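Local coordinates for protein glucosamine--fructose-6-phosphate aminotransferase [isomerizing] (Francisella tularensis subsp. tularensis, PDB 3TBF) that probably converts fructose-6-phosphate and glutamine into glucosamine-6-phosphate, the deposited C-terminal part carrying the paired SIS domains of the sugar-isomerising half, at residues T54-Y66 with I76-A89. Residues are numbered along the deposited sequence; the frame is centred on the assembly and turned at random.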
loop_
_atom_site.group_PDB
_atom_site.type_symbol
_atom_site.label_atom_id
_atom_site.label_comp_id
_atom_site.label_asym_id
_atom_site.label_seq_id
_atom_site.Cartn_x
_atom_site.Cartn_y
_atom_site.Cartn_z
ATOM N N THR A 54 -7.246 24.674 6.264
ATOM C CA THR A 54 -6.990 23.311 5.863
ATOM C C THR A 54 -8.246 22.530 5.928
ATOM O O THR A 54 -8.933 22.578 6.944
ATOM C CB THR A 54 -5.987 22.651 6.782
ATOM O OG1 THR A 54 -4.730 23.286 6.596
ATOM C CG2 THR A 54 -5.876 21.131 6.538
ATOM N N LYS A 55 -8.564 21.840 4.830
ATOM C CA LYS A 55 -9.740 20.969 4.767
ATOM C C LYS A 55 -9.375 19.539 4.390
ATOM O O LYS A 55 -10.181 18.598 4.471
ATOM C CB LYS A 55 -10.760 21.489 3.772
ATOM C CG LYS A 55 -10.721 22.976 3.558
ATOM C CD LYS A 55 -12.079 23.642 3.792
ATOM C CE LYS A 55 -12.286 23.865 5.286
ATOM N NZ LYS A 55 -11.414 24.962 5.859
ATOM N N HIS A 56 -8.154 19.384 3.965
ATOM C CA HIS A 56 -7.679 18.109 3.599
ATOM C C HIS A 56 -6.199 18.109 3.833
ATOM O O HIS A 56 -5.527 19.068 3.600
ATOM C CB HIS A 56 -7.980 17.867 2.120
ATOM C CG HIS A 56 -7.552 16.524 1.640
ATOM N ND1 HIS A 56 -6.274 16.273 1.193
ATOM C CD2 HIS A 56 -8.235 15.357 1.513
ATOM C CE1 HIS A 56 -6.179 15.003 0.840
ATOM N NE2 HIS A 56 -7.354 14.423 1.024
ATOM N N ILE A 57 -5.698 16.996 4.288
ATOM C CA ILE A 57 -4.289 16.866 4.568
ATOM C C ILE A 57 -3.691 15.817 3.666
ATOM O O ILE A 57 -4.153 14.695 3.667
ATOM C CB ILE A 57 -4.070 16.446 6.004
ATOM C CG1 ILE A 57 -4.474 17.563 6.922
ATOM C CG2 ILE A 57 -2.627 16.095 6.226
ATOM C CD1 ILE A 57 -4.592 17.100 8.282
ATOM N N CYS A 58 -2.615 16.208 2.966
ATOM C CA CYS A 58 -1.942 15.391 1.960
ATOM C C CYS A 58 -0.547 15.075 2.446
ATOM O O CYS A 58 0.334 15.941 2.432
ATOM C CB CYS A 58 -1.846 16.176 0.626
ATOM S SG CYS A 58 -2.132 15.222 -0.886
ATOM N N ILE A 59 -0.314 13.846 2.886
ATOM C CA ILE A 59 1.000 13.490 3.467
ATOM C C ILE A 59 1.801 12.804 2.361
ATOM O O ILE A 59 1.325 11.851 1.743
ATOM C CB ILE A 59 0.890 12.589 4.651
ATOM C CG1 ILE A 59 0.126 13.258 5.792
ATOM C CG2 ILE A 59 2.268 12.232 5.209
ATOM C CD1 ILE A 59 -0.079 12.331 7.021
ATOM N N VAL A 60 2.998 13.327 2.106
ATOM C CA VAL A 60 3.924 12.794 1.141
ATOM C C VAL A 60 5.253 12.436 1.792
ATOM O O VAL A 60 5.839 13.241 2.512
ATOM C CB VAL A 60 4.187 13.825 0.028
ATOM C CG1 VAL A 60 5.240 13.311 -0.983
ATOM C CG2 VAL A 60 2.863 14.146 -0.670
ATOM N N ALA A 61 5.747 11.235 1.534
ATOM C CA ALA A 61 6.991 10.787 2.153
ATOM C C ALA A 61 7.515 9.498 1.506
ATOM O O ALA A 61 6.862 8.912 0.612
ATOM C CB ALA A 61 6.782 10.563 3.655
ATOM N N CYS A 62 8.688 9.045 1.937
ATOM C CA CYS A 62 9.142 7.772 1.499
ATOM C C CYS A 62 9.715 6.921 2.639
ATOM O O CYS A 62 10.064 7.444 3.704
ATOM C CB CYS A 62 10.074 7.941 0.310
ATOM S SG CYS A 62 11.638 8.368 0.804
ATOM N N GLY A 63 9.664 5.601 2.462
ATOM C CA GLY A 63 10.229 4.659 3.373
ATOM C C GLY A 63 9.564 4.708 4.715
ATOM O O GLY A 63 8.375 4.758 4.835
ATOM N N THR A 64 10.377 4.750 5.744
ATOM C CA THR A 64 9.927 4.762 7.104
ATOM C C THR A 64 9.037 5.956 7.417
ATOM O O THR A 64 8.080 5.825 8.206
ATOM C CB THR A 64 11.168 4.783 8.011
ATOM O OG1 THR A 64 11.650 3.446 8.107
ATOM C CG2 THR A 64 10.857 5.255 9.369
ATOM N N SER A 65 9.361 7.110 6.840
ATOM C CA SER A 65 8.551 8.299 7.020
ATOM C C SER A 65 7.148 8.129 6.385
ATOM O O SER A 65 6.139 8.629 6.885
ATOM C CB SER A 65 9.300 9.510 6.441
ATOM O OG SER A 65 10.561 9.723 7.159
ATOM N N TYR A 66 7.061 7.357 5.318
ATOM C CA TYR A 66 5.775 7.075 4.755
ATOM C C TYR A 66 4.986 6.154 5.680
ATOM O O TYR A 66 3.797 6.383 5.906
ATOM C CB TYR A 66 5.926 6.515 3.344
ATOM C CG TYR A 66 4.719 5.895 2.733
ATOM C CD1 TYR A 66 3.753 6.677 2.146
ATOM C CD2 TYR A 66 4.574 4.523 2.716
ATOM C CE1 TYR A 66 2.647 6.113 1.560
ATOM C CE2 TYR A 66 3.482 3.923 2.141
ATOM C CZ TYR A 66 2.526 4.717 1.559
ATOM O OH TYR A 66 1.430 4.109 1.003
ATOM N N ILE A 76 -5.591 11.212 12.423
ATOM C CA ILE A 76 -6.097 12.461 11.883
ATOM C C ILE A 76 -7.566 12.407 11.525
ATOM O O ILE A 76 -8.323 13.305 11.847
ATOM C CB ILE A 76 -5.332 12.934 10.669
ATOM C CG1 ILE A 76 -3.920 13.354 11.073
ATOM C CG2 ILE A 76 -6.058 14.122 10.077
ATOM C CD1 ILE A 76 -2.963 13.495 9.966
ATOM N N GLU A 77 -7.953 11.355 10.833
ATOM C CA GLU A 77 -9.335 11.154 10.485
ATOM C C GLU A 77 -10.220 10.927 11.696
ATOM O O GLU A 77 -11.263 11.535 11.805
ATOM C CB GLU A 77 -9.427 10.010 9.467
ATOM C CG GLU A 77 -8.784 10.428 8.134
ATOM C CD GLU A 77 -9.490 9.913 6.857
ATOM O OE1 GLU A 77 -10.404 9.033 6.971
ATOM O OE2 GLU A 77 -9.097 10.426 5.756
ATOM N N LYS A 78 -9.770 10.104 12.623
ATOM C CA LYS A 78 -10.565 9.734 13.762
ATOM C C LYS A 78 -10.708 10.850 14.793
ATOM O O LYS A 78 -11.807 11.066 15.279
ATOM C CB LYS A 78 -9.937 8.512 14.465
ATOM C CG LYS A 78 -10.608 8.125 15.770
ATOM C CD LYS A 78 -10.186 6.708 16.251
ATOM C CE LYS A 78 -10.855 6.397 17.576
ATOM N NZ LYS A 78 -10.471 5.061 18.103
ATOM N N TYR A 79 -9.598 11.515 15.152
ATOM C CA TYR A 79 -9.581 12.518 16.200
ATOM C C TYR A 79 -9.729 13.936 15.718
ATOM O O TYR A 79 -10.491 14.672 16.287
ATOM C CB TYR A 79 -8.297 12.408 17.026
ATOM C CG TYR A 79 -8.231 11.164 17.847
ATOM C CD1 TYR A 79 -8.907 11.059 19.059
ATOM C CD2 TYR A 79 -7.531 10.067 17.417
ATOM C CE1 TYR A 79 -8.865 9.878 19.837
ATOM C CE2 TYR A 79 -7.485 8.891 18.169
ATOM C CZ TYR A 79 -8.144 8.806 19.376
ATOM O OH TYR A 79 -8.052 7.649 20.090
ATOM N N ALA A 80 -8.997 14.351 14.706
ATOM C CA ALA A 80 -9.178 15.699 14.123
ATOM C C ALA A 80 -10.327 15.805 13.135
ATOM O O ALA A 80 -10.727 16.905 12.781
ATOM C CB ALA A 80 -7.930 16.158 13.468
ATOM N N LYS A 81 -10.808 14.670 12.636
ATOM C CA LYS A 81 -11.836 14.626 11.619
ATOM C C LYS A 81 -11.544 15.440 10.366
ATOM O O LYS A 81 -12.446 16.011 9.757
ATOM C CB LYS A 81 -13.160 15.062 12.209
ATOM C CG LYS A 81 -13.423 14.418 13.530
ATOM C CD LYS A 81 -14.712 13.699 13.595
ATOM C CE LYS A 81 -14.594 12.560 14.608
ATOM N NZ LYS A 81 -14.662 11.139 14.020
ATOM N N VAL A 82 -10.290 15.469 9.954
ATOM C CA VAL A 82 -9.930 16.055 8.693
ATOM C C VAL A 82 -9.566 14.920 7.743
ATOM O O VAL A 82 -8.874 14.007 8.121
ATOM C CB VAL A 82 -8.785 17.020 8.867
ATOM C CG1 VAL A 82 -8.436 17.726 7.553
ATOM C CG2 VAL A 82 -9.197 18.037 9.907
ATOM N N PRO A 83 -10.115 14.941 6.511
ATOM C CA PRO A 83 -9.741 13.863 5.622
ATOM C C PRO A 83 -8.221 13.887 5.308
ATOM O O PRO A 83 -7.599 14.967 5.241
ATOM C CB PRO A 83 -10.607 14.116 4.389
ATOM C CG PRO A 83 -10.979 15.506 4.454
ATOM C CD PRO A 83 -11.059 15.875 5.894
ATOM N N CYS A 84 -7.628 12.707 5.144
ATOM C CA CYS A 84 -6.180 12.599 5.005
ATOM C C CYS A 84 -5.806 11.584 3.931
ATOM O O CYS A 84 -6.375 10.482 3.895
ATOM C CB CYS A 84 -5.634 12.150 6.340
ATOM S SG CYS A 84 -3.855 12.208 6.477
ATOM N N SER A 85 -4.894 11.929 3.030
ATOM C CA SER A 85 -4.374 10.925 2.135
ATOM C C SER A 85 -2.860 10.782 2.296
ATOM O O SER A 85 -2.155 11.735 2.711
ATOM C CB SER A 85 -4.741 11.233 0.684
ATOM O OG SER A 85 -4.125 12.416 0.272
ATOM N N VAL A 86 -2.348 9.586 2.036
ATOM C CA VAL A 86 -0.964 9.415 2.228
ATOM C C VAL A 86 -0.375 8.812 1.001
ATOM O O VAL A 86 -0.823 7.764 0.599
ATOM C CB VAL A 86 -0.631 8.515 3.423
ATOM C CG1 VAL A 86 0.876 8.482 3.564
ATOM C CG2 VAL A 86 -1.214 9.076 4.717
ATOM N N GLU A 87 0.673 9.432 0.452
ATOM C CA GLU A 87 1.227 8.930 -0.781
ATOM C C GLU A 87 2.745 8.848 -0.830
ATOM O O GLU A 87 3.449 9.711 -0.318
ATOM C CB GLU A 87 0.693 9.743 -1.959
ATOM C CG GLU A 87 0.652 8.866 -3.300
ATOM C CD GLU A 87 -0.124 9.531 -4.451
ATOM O OE1 GLU A 87 -1.185 10.164 -4.167
ATOM O OE2 GLU A 87 0.329 9.382 -5.618
ATOM N N ILE A 88 3.245 7.807 -1.464
ATOM C CA ILE A 88 4.653 7.688 -1.720
ATOM C C ILE A 88 5.201 8.770 -2.665
ATOM O O ILE A 88 4.690 9.019 -3.784
ATOM C CB ILE A 88 4.993 6.303 -2.282
ATOM C CG1 ILE A 88 4.800 5.258 -1.197
ATOM C CG2 ILE A 88 6.492 6.209 -2.625
ATOM C CD1 ILE A 88 4.144 4.018 -1.698
ATOM N N ALA A 89 6.271 9.399 -2.208
ATOM C CA ALA A 89 6.831 10.532 -2.918
ATOM C C ALA A 89 7.295 10.204 -4.356
ATOM O O ALA A 89 7.164 11.021 -5.226
ATOM C CB ALA A 89 7.984 11.067 -2.132
#
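Ile-57 and Ile-59 form the spine of the contact, each gripping the neighbouring strand through both its backbone N and O. Ile-57 N donates to Pro-83 O and its O accepts from Ser-85 N, while Ile-59 N meets Ser-85 O at 2.8 Å, nearly straight at 172°, and Ile-59 O takes Glu-87 N. This alternation identifies a parallel pair, the two strands of a beta-alpha-beta crossover in the SIS domain. One rung is weak, Ala-61 N to Glu-87 O at 3.3 Å; the last bond, from Ala-89 N, comes from above the plane of the Ala-61 carbonyl, where a helix begins.

Most of the apolar packing lies on the face of Ile-57, Ile-59, Cys-84 and Val-86. With CG1 beside its own backbone N, Ile-57 sends CD1 tip to tip against Ile-76 CG2, 3.8 Å away; the Val-82 side chain crosses that of Ile-57 at about a right angle, with CG1 as its touching methyl. Ile-59 CD1 touches Cys-84 SG at 3.8 Å, and Ile-59 lies alongside Val-86. Farther on, Ile-88 CG1 sits over the centre of the Tyr-66 ring, 3.5 Å from the centroid and 10° off the normal, a CH-pi contact; Val-86 CG1 approaches CE1 of that ring obliquely.

The opposite face, of Cys-58, Val-60, Ser-85 and Glu-87, is mixed. Val-60 CG1 packs on Ala-89 CB at 3.7 Å. Ser-85 OG lies in plane at the His-56 ring edge, 3.4 Å from CE1, and Pro-83 O, which accepts from Ile-57 N, lies above one face of that ring, offset toward the rim.

Behind this shell, helix 165-184 covers Ile-57 and Ile-76. Glu-77 OE2 accepts Cys-84 N at 2.8 Å through its anti lone pair, tying helix to strand, while OE1 takes Arg-95 and Val-98 N of the second subunit. Both oxygens of this buried carboxylate thus have partners, and the neighbouring arginine would be expected to favour its ionised form.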